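Local coordinates for peptidoglycan recognition protein 3 (Branchiostoma belcheri tsingtauense, PDB 4Z8I) that probably hydrolyses the amide bond between N-acetylmuramic acid and L-alanine of peptidoglycan at a zinc site, with a chitin-binding module fused to the amidase, at residues Cys33-Gly38 / Thr44-Cys49; Asn112-His117 / Tyr123-Tyr128; Asn26-Asp31 / Leu183-Val188. All blocks are in the same frame, centred on the assembly; numbering follows the deposited sequence.

In the fold
The three contacts lie along one chain built of a small disulfide-rich module and a zinc amidase domain. Contact 1 sits within the small module, and contact 2 within the amidase domain. Their centres are about 45 Å apart, on opposite sides of the chain's centre. Contact 3 bridges the two parts and has its centre about 18 Å from that of contact 1 and 28 Å from that of contact 2. Contacts 1 and 2 are both nested inside the chain loop that contact 3 closes. Contact 2 is next to the zinc ion, which is held by His93, His202 and Cys210. The side chain of Tyr128 is about 5 Å from the zinc ion.

Contact 1: Cys33-Gly38 / Thr44-Cys49; sequences CCSEWG and TSHCTC
His46 and Cys47 lie against Cys33 and Ser35, and Cys49 meets Glu36. The arrangement is consistent with a hevein-type chitin-binding module, a fold held together largely by disulfides. The adjacent Cys33 and Cys34, followed by Ser35, fit the Cys-Cys-Ser start of the motif seen in such domains. No hydrogen bond runs between the two segments, and the contact is made by a disulfide and van der Waals packing. Thr44 begins the second segment, and its O accepts from Cys47 N, Thr48 N and Thr48 OG1. His46 is the first to reach across. Its CB sits 3.9 Å from Cys33 CB, and its ring reaches on to Ser35. There Ser35 CB meets the ring edge, 3.6 Å from His46 CD2, near the plane of the imidazole. The ring gets there with CG anti to the carbonyl carbon (chi1 -60°). Its ND1 bonds to the backbone N of Glu43, which helps to fix the ring's rotation. Ser35 also begins a type I turn that ends at Gly38, and its OG takes a weak bond from Trp37 N. Cys47 follows with the covalent link, its SG 2.0 Å from Cys33 SG. This bond ties the weakly bonded helical turn around 44-48 to strand 33-34, the central strand of a three-stranded antiparallel sheet. The neighbouring Cys34 turns the other way, to a disulfide with Cys11. Cys49 ends the walk. It is joined to Cys52, and the CG methylene of Glu36 rests beside its sulfur. Glu36 is extended beyond CG and brings OE2 to 3.9 Å from Cys49 CB, while Glu36 CG lies 3.5 Å from Cys49 SG.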
loop_
_atom_site.group_PDB
_atom_site.type_symbol
_atom_site.label_atom_id
_atom_site.label_comp_id
_atom_site.label_asym_id
_atom_site.label_seq_id
_atom_site.Cartn_x
_atom_site.Cartn_y
_atom_site.Cartn_z
ATOM N N CYS A 33 18.192 -2.912 8.620
ATOM C CA CYS A 33 19.318 -3.799 8.365
ATOM C C CYS A 33 19.824 -4.444 9.646
ATOM O O CYS A 33 20.108 -3.757 10.627
ATOM C CB CYS A 33 20.457 -3.038 7.692
ATOM S SG CYS A 33 20.066 -2.408 6.050
ATOM N N CYS A 34 19.939 -5.767 9.632
ATOM C CA CYS A 34 20.487 -6.493 10.767
ATOM C C CYS A 34 21.996 -6.625 10.596
ATOM O O CYS A 34 22.462 -7.285 9.669
ATOM C CB CYS A 34 19.846 -7.877 10.870
ATOM S SG CYS A 34 20.132 -8.726 12.438
ATOM N N SER A 35 22.753 -5.997 11.490
ATOM C CA SER A 35 24.210 -5.942 11.372
ATOM C C SER A 35 24.907 -7.171 11.957
ATOM O O SER A 35 24.252 -8.124 12.384
ATOM C CB SER A 35 24.744 -4.680 12.051
ATOM O OG SER A 35 24.555 -4.739 13.455
ATOM N N GLU A 36 26.240 -7.138 11.962
ATOM C CA GLU A 36 27.059 -8.195 12.554
ATOM C C GLU A 36 26.772 -8.339 14.038
ATOM O O GLU A 36 26.761 -9.444 14.582
ATOM C CB GLU A 36 28.546 -7.864 12.404
ATOM C CG GLU A 36 29.140 -8.078 11.026
ATOM C CD GLU A 36 30.559 -7.557 10.938
ATOM O OE1 GLU A 36 31.050 -7.019 11.954
ATOM O OE2 GLU A 36 31.180 -7.681 9.861
ATOM N N TRP A 37 26.551 -7.204 14.689
ATOM C CA TRP A 37 26.480 -7.150 16.141
ATOM C C TRP A 37 25.065 -7.367 16.659
ATOM O O TRP A 37 24.800 -7.211 17.850
ATOM C CB TRP A 37 27.042 -5.815 16.624
ATOM C CG TRP A 37 28.313 -5.460 15.921
ATOM C CD1 TRP A 37 28.456 -4.631 14.844
ATOM C CD2 TRP A 37 29.623 -5.946 16.229
ATOM N NE1 TRP A 37 29.778 -4.564 14.471
ATOM C CE2 TRP A 37 30.515 -5.361 15.308
ATOM C CE3 TRP A 37 30.130 -6.812 17.200
ATOM C CZ2 TRP A 37 31.883 -5.618 15.332
ATOM C CZ3 TRP A 37 31.485 -7.065 17.221
ATOM C CH2 TRP A 37 32.346 -6.471 16.295
ATOM N N GLY A 38 24.162 -7.729 15.755
ATOM C CA GLY A 38 22.810 -8.088 16.133
ATOM C C GLY A 38 21.936 -6.908 16.498
ATOM O O GLY A 38 21.033 -7.032 17.324
ATOM N N THR A 44 25.173 2.220 6.169
ATOM C CA THR A 44 25.759 1.340 5.158
ATOM C C THR A 44 26.480 0.152 5.793
ATOM O O THR A 44 26.433 -0.965 5.277
ATOM C CB THR A 44 26.731 2.127 4.249
ATOM O OG1 THR A 44 26.028 3.205 3.620
ATOM C CG2 THR A 44 27.330 1.233 3.176
ATOM N N SER A 45 27.129 0.398 6.926
ATOM C CA SER A 45 27.821 -0.654 7.663
ATOM C C SER A 45 26.859 -1.737 8.151
ATOM O O SER A 45 27.230 -2.905 8.255
ATOM C CB SER A 45 28.571 -0.057 8.852
ATOM O OG SER A 45 27.670 0.472 9.811
ATOM N N HIS A 46 25.627 -1.343 8.454
ATOM C CA HIS A 46 24.614 -2.283 8.923
ATOM C C HIS A 46 24.041 -3.108 7.774
ATOM O O HIS A 46 23.477 -4.179 7.992
ATOM C CB HIS A 46 23.469 -1.542 9.623
ATOM C CG HIS A 46 23.896 -0.741 10.813
ATOM N ND1 HIS A 46 24.005 0.632 10.785
ATOM C CD2 HIS A 46 24.230 -1.118 12.070
ATOM C CE1 HIS A 46 24.394 1.066 11.971
ATOM N NE2 HIS A 46 24.538 0.024 12.769
ATOM N N CYS A 47 24.183 -2.604 6.552
ATOM C CA CYS A 47 23.485 -3.182 5.405
ATOM C C CYS A 47 24.384 -3.953 4.442
ATOM O O CYS A 47 23.905 -4.823 3.715
ATOM C CB CYS A 47 22.744 -2.088 4.634
ATOM S SG CYS A 47 21.578 -1.122 5.621
ATOM N N THR A 48 25.677 -3.637 4.435
ATOM C CA THR A 48 26.582 -4.176 3.420
ATOM C C THR A 48 27.663 -5.125 3.936
ATOM O O THR A 48 28.495 -5.590 3.157
ATOM C CB THR A 48 27.276 -3.051 2.629
ATOM O OG1 THR A 48 28.190 -2.352 3.484
ATOM C CG2 THR A 48 26.252 -2.084 2.091
ATOM N N CYS A 49 27.664 -5.409 5.234
ATOM C CA CYS A 49 28.607 -6.384 5.777
ATOM C C CYS A 49 28.279 -7.766 5.220
ATOM O O CYS A 49 27.193 -7.982 4.674
ATOM C CB CYS A 49 28.575 -6.401 7.307
ATOM S SG CYS A 49 27.396 -7.565 8.024
#

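Contact 2: Asn112-His117 / Tyr123-Tyr128; sequences NIQNYH and YSDIGY
Ile113 points from helix 103-120 toward Ile126, its CG2 3.7 Å from Ile126 CD1. The same methyl reaches the ring edge of Tyr128. Both isoleucines also touch Leu131 on strand 130-132, so the helix is packed onto the sheet here. Gln114 is next. Its chain is fully extended, with CG anti to the backbone N (chi1 -177°), and passes across Ile126, Gln114 CB lying 3.9 Å from Ile126 CB. At its end NE2 donates to Asp125 OD1 at 3.0 Å, nearly along the C-O axis of the carboxylate. The acceptor lies in the amide plane of Gln114. OD1 takes a second bond from Ile126 N, above the carboxylate plane, while OD2 forms a salt bridge with Lys69. Gln114 also bonds to Ser74 and to the backbone of Arg75. His117 then makes the centre of an aromatic cluster with Tyr123 and Tyr128, beside the zinc site of the amidase fold. Tyr128 also meets the ring of zinc ligand His93. In related amidases such as T7 lysozyme a tyrosine next to the metal belongs to the active site, and Tyr128 is consistent with that role. The His117 ring has Ile113 O over one face and Tyr123 CE2 over the opposite one. The Tyr123 ring is inclined by 42° to the imidazole. Gly127 N donates to His117 ND1 at 2.9 Å, which fixes the ring's rotation. His117 CE1 then comes 3.5 Å from Tyr128 CE2. The backbone completes the join, with Tyr123 N bonded to His117 O at 2.7 Å.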
loop_
_atom_site.group_PDB
_atom_site.type_symbol
_atom_site.label_atom_id
_atom_site.label_comp_id
_atom_site.label_asym_id
_atom_site.label_seq_id
_atom_site.Cartn_x
_atom_site.Cartn_y
_atom_site.Cartn_z
ATOM N N ASN A 112 -13.073 -4.548 -14.779
ATOM C CA ASN A 112 -14.468 -4.181 -14.591
ATOM C C ASN A 112 -14.610 -2.788 -14.005
ATOM O O ASN A 112 -15.408 -1.984 -14.489
ATOM C CB ASN A 112 -15.174 -5.168 -13.656
ATOM C CG ASN A 112 -15.333 -6.553 -14.238
ATOM O OD1 ASN A 112 -15.565 -7.499 -13.486
ATOM N ND2 ASN A 112 -15.246 -6.686 -15.549
ATOM N N ILE A 113 -13.843 -2.509 -12.953
ATOM C CA ILE A 113 -13.907 -1.207 -12.302
ATOM C C ILE A 113 -13.500 -0.091 -13.267
ATOM O O ILE A 113 -14.130 0.971 -13.312
ATOM C CB ILE A 113 -13.060 -1.172 -11.016
ATOM C CG1 ILE A 113 -13.658 -2.120 -9.974
ATOM C CG2 ILE A 113 -12.991 0.236 -10.451
ATOM C CD1 ILE A 113 -12.938 -2.115 -8.642
ATOM N N GLN A 114 -12.465 -0.353 -14.055
ATOM C CA GLN A 114 -12.005 0.601 -15.056
ATOM C C GLN A 114 -13.101 0.854 -16.082
ATOM O O GLN A 114 -13.408 2.002 -16.396
ATOM C CB GLN A 114 -10.738 0.092 -15.752
ATOM C CG GLN A 114 -10.148 1.075 -16.758
ATOM C CD GLN A 114 -8.895 0.549 -17.437
ATOM O OE1 GLN A 114 -8.915 -0.504 -18.074
ATOM N NE2 GLN A 114 -7.798 1.285 -17.306
ATOM N N ASN A 115 -13.691 -0.220 -16.598
ATOM C CA ASN A 115 -14.771 -0.095 -17.570
ATOM C C ASN A 115 -15.959 0.680 -17.016
ATOM O O ASN A 115 -16.605 1.435 -17.734
ATOM C CB ASN A 115 -15.219 -1.474 -18.062
ATOM C CG ASN A 115 -14.167 -2.159 -18.907
ATOM O OD1 ASN A 115 -13.215 -1.528 -19.374
ATOM N ND2 ASN A 115 -14.341 -3.456 -19.124
ATOM N N TYR A 116 -16.241 0.496 -15.732
ATOM C CA TYR A 116 -17.320 1.230 -15.082
ATOM C C TYR A 116 -16.993 2.715 -14.966
ATOM O O TYR A 116 -17.850 3.563 -15.206
ATOM C CB TYR A 116 -17.625 0.636 -13.703
ATOM C CG TYR A 116 -18.560 1.474 -12.858
ATOM C CD1 TYR A 116 -19.811 1.849 -13.329
ATOM C CD2 TYR A 116 -18.196 1.874 -11.579
ATOM C CE1 TYR A 116 -20.665 2.606 -12.555
ATOM C CE2 TYR A 116 -19.043 2.628 -10.799
ATOM C CZ TYR A 116 -20.276 2.992 -11.292
ATOM O OH TYR A 116 -21.125 3.748 -10.517
ATOM N N HIS A 117 -15.755 3.030 -14.602
ATOM C CA HIS A 117 -15.350 4.426 -14.452
ATOM C C HIS A 117 -15.272 5.172 -15.783
ATOM O O HIS A 117 -15.657 6.337 -15.873
ATOM C CB HIS A 117 -14.014 4.526 -13.716
ATOM C CG HIS A 117 -14.118 4.278 -12.245
ATOM N ND1 HIS A 117 -13.019 4.269 -11.414
ATOM C CD2 HIS A 117 -15.190 4.034 -11.455
ATOM C CE1 HIS A 117 -13.409 4.030 -10.175
ATOM N NE2 HIS A 117 -14.722 3.883 -10.172
ATOM N N TYR A 123 -14.920 8.728 -16.843
ATOM C CA TYR A 123 -13.584 9.092 -16.385
ATOM C C TYR A 123 -12.570 8.867 -17.507
ATOM O O TYR A 123 -12.825 8.104 -18.440
ATOM C CB TYR A 123 -13.177 8.271 -15.154
ATOM C CG TYR A 123 -13.961 8.541 -13.882
ATOM C CD1 TYR A 123 -15.085 9.358 -13.879
ATOM C CD2 TYR A 123 -13.564 7.976 -12.677
ATOM C CE1 TYR A 123 -15.792 9.594 -12.718
ATOM C CE2 TYR A 123 -14.262 8.211 -11.512
ATOM C CZ TYR A 123 -15.373 9.021 -11.539
ATOM O OH TYR A 123 -16.068 9.255 -10.377
ATOM N N SER A 124 -11.423 9.532 -17.414
ATOM C CA SER A 124 -10.356 9.360 -18.397
ATOM C C SER A 124 -9.599 8.055 -18.160
ATOM O O SER A 124 -8.888 7.567 -19.041
ATOM C CB SER A 124 -9.384 10.540 -18.347
ATOM O OG SER A 124 -10.046 11.770 -18.581
ATOM N N ASP A 125 -9.761 7.501 -16.961
ATOM C CA ASP A 125 -9.107 6.262 -16.562
ATOM C C ASP A 125 -9.767 5.799 -15.272
ATOM O O ASP A 125 -10.612 6.507 -14.728
ATOM C CB ASP A 125 -7.610 6.501 -16.335
ATOM C CG ASP A 125 -6.828 5.211 -16.145
ATOM O OD1 ASP A 125 -7.402 4.120 -16.352
ATOM O OD2 ASP A 125 -5.633 5.291 -15.796
ATOM N N ILE A 126 -9.397 4.616 -14.792
ATOM C CA ILE A 126 -9.870 4.134 -13.498
ATOM C C ILE A 126 -9.484 5.152 -12.419
ATOM O O ILE A 126 -8.369 5.671 -12.413
ATOM C CB ILE A 126 -9.319 2.719 -13.191
ATOM C CG1 ILE A 126 -9.923 2.154 -11.907
ATOM C CG2 ILE A 126 -7.801 2.722 -13.128
ATOM C CD1 ILE A 126 -9.577 0.699 -11.678
ATOM N N GLY A 127 -10.425 5.458 -11.531
ATOM C CA GLY A 127 -10.301 6.598 -10.638
ATOM C C GLY A 127 -9.186 6.555 -9.610
ATOM O O GLY A 127 -8.571 7.580 -9.307
ATOM N N TYR A 128 -8.924 5.373 -9.069
ATOM C CA TYR A 128 -7.964 5.239 -7.984
ATOM C C TYR A 128 -6.534 5.176 -8.508
ATOM O O TYR A 128 -6.297 4.775 -9.651
ATOM C CB TYR A 128 -8.279 3.995 -7.151
ATOM C CG TYR A 128 -9.751 3.803 -6.869
ATOM C CD1 TYR A 128 -10.392 4.542 -5.884
ATOM C CD2 TYR A 128 -10.497 2.873 -7.582
ATOM C CE1 TYR A 128 -11.735 4.366 -5.623
ATOM C CE2 TYR A 128 -11.841 2.690 -7.327
ATOM C CZ TYR A 128 -12.454 3.438 -6.347
ATOM O OH TYR A 128 -13.792 3.260 -6.088
#

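Contact 3: Asn26-Asp31 / Leu183-Val188; sequences NPHAVD and LISCGV
His28 and Ser185 are the two residues that touch here. His28 ND1 lies 3.2 Å from Ser185 OG in a weak hydrogen bond, bent to about 143°. The hydroxyl comes to the edge of the imidazole, near the ring plane. Ser185 CB sits alongside, 3.3 Å from His28 ND1. The serine points toward the loop from the side of helix 174-190, and a trans chi1 of -178° carries OG out from the helix to the imidazole. With an alanine here in place of His28, the Ser185 hydroxyl would probably lose its imidazole partner, and a gap would open between loop and helix. The next shell sets the histidine. His28 is the third residue of a type I turn from Asn26 to Ala29, closed by Ala29 N to Asn26 O at 3.0 Å. Asn26 adds an Asx turn, its OD1 accepting from His28 N at 3.3 Å with the donor above the carbonyl plane. Asn26 and Pro27 both rest on Trp5, so the turn is backed by its own module. On the other side, the helix is fixed by its core. Leu183 and Ile184 pack on Ile161 of strand 158-163, and Cys186 is joined by a disulfide to Cys63. The contact thus joins a loop of the chitin-binding module to a helix on the flank of the amidase sheet. It is small, burying only 93 Å² in all, and lies at the surface. Either group could donate, so a neutral imidazole could accept from the hydroxyl or donate to it, and a protonated one could probably only donate. One weak bond of this kind is likely to contribute little to holding the two parts in place.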
loop_
_atom_site.group_PDB
_atom_site.type_symbol
_atom_site.label_atom_id
_atom_site.label_comp_id
_atom_site.label_asym_id
_atom_site.label_seq_id
_atom_site.Cartn_x
_atom_site.Cartn_y
_atom_site.Cartn_z
ATOM N N ASN A 26 12.162 -4.747 10.877
ATOM C CA ASN A 26 11.013 -4.138 10.216
ATOM C C ASN A 26 11.409 -3.476 8.899
ATOM O O ASN A 26 12.119 -2.469 8.898
ATOM C CB ASN A 26 10.371 -3.112 11.154
ATOM C CG ASN A 26 9.099 -2.511 10.592
ATOM O OD1 ASN A 26 8.529 -3.010 9.622
ATOM N ND2 ASN A 26 8.640 -1.432 11.213
ATOM N N PRO A 27 10.943 -4.040 7.772
ATOM C CA PRO A 27 11.312 -3.583 6.426
ATOM C C PRO A 27 10.908 -2.136 6.193
ATOM O O PRO A 27 11.512 -1.437 5.381
ATOM C CB PRO A 27 10.487 -4.493 5.509
ATOM C CG PRO A 27 10.152 -5.680 6.335
ATOM C CD PRO A 27 9.993 -5.165 7.728
ATOM N N HIS A 28 9.889 -1.697 6.919
ATOM C CA HIS A 28 9.299 -0.387 6.699
ATOM C C HIS A 28 9.771 0.609 7.752
ATOM O O HIS A 28 9.229 1.707 7.877
ATOM C CB HIS A 28 7.779 -0.524 6.690
ATOM C CG HIS A 28 7.300 -1.723 5.933
ATOM N ND1 HIS A 28 6.909 -1.664 4.612
ATOM C CD2 HIS A 28 7.178 -3.021 6.302
ATOM C CE1 HIS A 28 6.553 -2.870 4.206
ATOM N NE2 HIS A 28 6.708 -3.711 5.212
ATOM N N ALA A 29 10.794 0.209 8.501
ATOM C CA ALA A 29 11.436 1.081 9.479
ATOM C C ALA A 29 12.708 1.672 8.890
ATOM O O ALA A 29 13.283 1.112 7.958
ATOM C CB ALA A 29 11.764 0.303 10.738
ATOM N N VAL A 30 13.153 2.796 9.442
ATOM C CA VAL A 30 14.409 3.407 9.019
ATOM C C VAL A 30 15.587 2.465 9.311
ATOM O O VAL A 30 16.525 2.362 8.516
ATOM C CB VAL A 30 14.611 4.801 9.675
ATOM C CG1 VAL A 30 14.488 4.710 11.187
ATOM C CG2 VAL A 30 15.950 5.397 9.287
ATOM N N ASP A 31 15.513 1.760 10.439
ATOM C CA ASP A 31 16.520 0.765 10.798
ATOM C C ASP A 31 16.106 -0.636 10.346
ATOM O O ASP A 31 15.604 -1.429 11.144
ATOM C CB ASP A 31 16.769 0.768 12.312
ATOM C CG ASP A 31 17.337 2.086 12.811
ATOM O OD1 ASP A 31 18.468 2.438 12.415
ATOM O OD2 ASP A 31 16.657 2.763 13.611
ATOM N N LEU A 183 2.733 -0.611 0.289
ATOM C CA LEU A 183 2.615 0.323 -0.824
ATOM C C LEU A 183 2.891 1.732 -0.328
ATOM O O LEU A 183 3.705 2.461 -0.904
ATOM C CB LEU A 183 1.226 0.255 -1.454
ATOM C CG LEU A 183 1.000 1.218 -2.622
ATOM C CD1 LEU A 183 1.947 0.905 -3.770
ATOM C CD2 LEU A 183 -0.436 1.169 -3.092
ATOM N N ILE A 184 2.210 2.098 0.754
ATOM C CA ILE A 184 2.398 3.403 1.377
ATOM C C ILE A 184 3.862 3.627 1.747
ATOM O O ILE A 184 4.444 4.668 1.424
ATOM C CB ILE A 184 1.515 3.551 2.630
ATOM C CG1 ILE A 184 0.037 3.430 2.250
ATOM C CG2 ILE A 184 1.771 4.882 3.303
ATOM C CD1 ILE A 184 -0.918 3.461 3.438
ATOM N N SER A 185 4.449 2.635 2.411
ATOM C CA SER A 185 5.848 2.692 2.823
ATOM C C SER A 185 6.767 2.930 1.626
ATOM O O SER A 185 7.653 3.775 1.676
ATOM C CB SER A 185 6.232 1.397 3.540
ATOM O OG SER A 185 7.573 1.433 3.986
ATOM N N CYS A 186 6.532 2.182 0.555
ATOM C CA CYS A 186 7.297 2.290 -0.682
ATOM C C CYS A 186 7.223 3.707 -1.237
ATOM O O CYS A 186 8.243 4.304 -1.603
ATOM C CB CYS A 186 6.735 1.300 -1.706
ATOM S SG CYS A 186 7.634 1.194 -3.263
ATOM N N GLY A 187 6.005 4.236 -1.295
ATOM C CA GLY A 187 5.787 5.590 -1.770
ATOM C C GLY A 187 6.537 6.604 -0.932
ATOM O O GLY A 187 7.033 7.603 -1.456
ATOM N N VAL A 188 6.621 6.346 0.372
ATOM C CA VAL A 188 7.379 7.217 1.266
ATOM C C VAL A 188 8.880 7.116 0.983
ATOM O O VAL A 188 9.589 8.125 0.949
ATOM C CB VAL A 188 7.092 6.899 2.750
ATOM C CG1 VAL A 188 7.949 7.758 3.662
ATOM C CG2 VAL A 188 5.627 7.124 3.060
#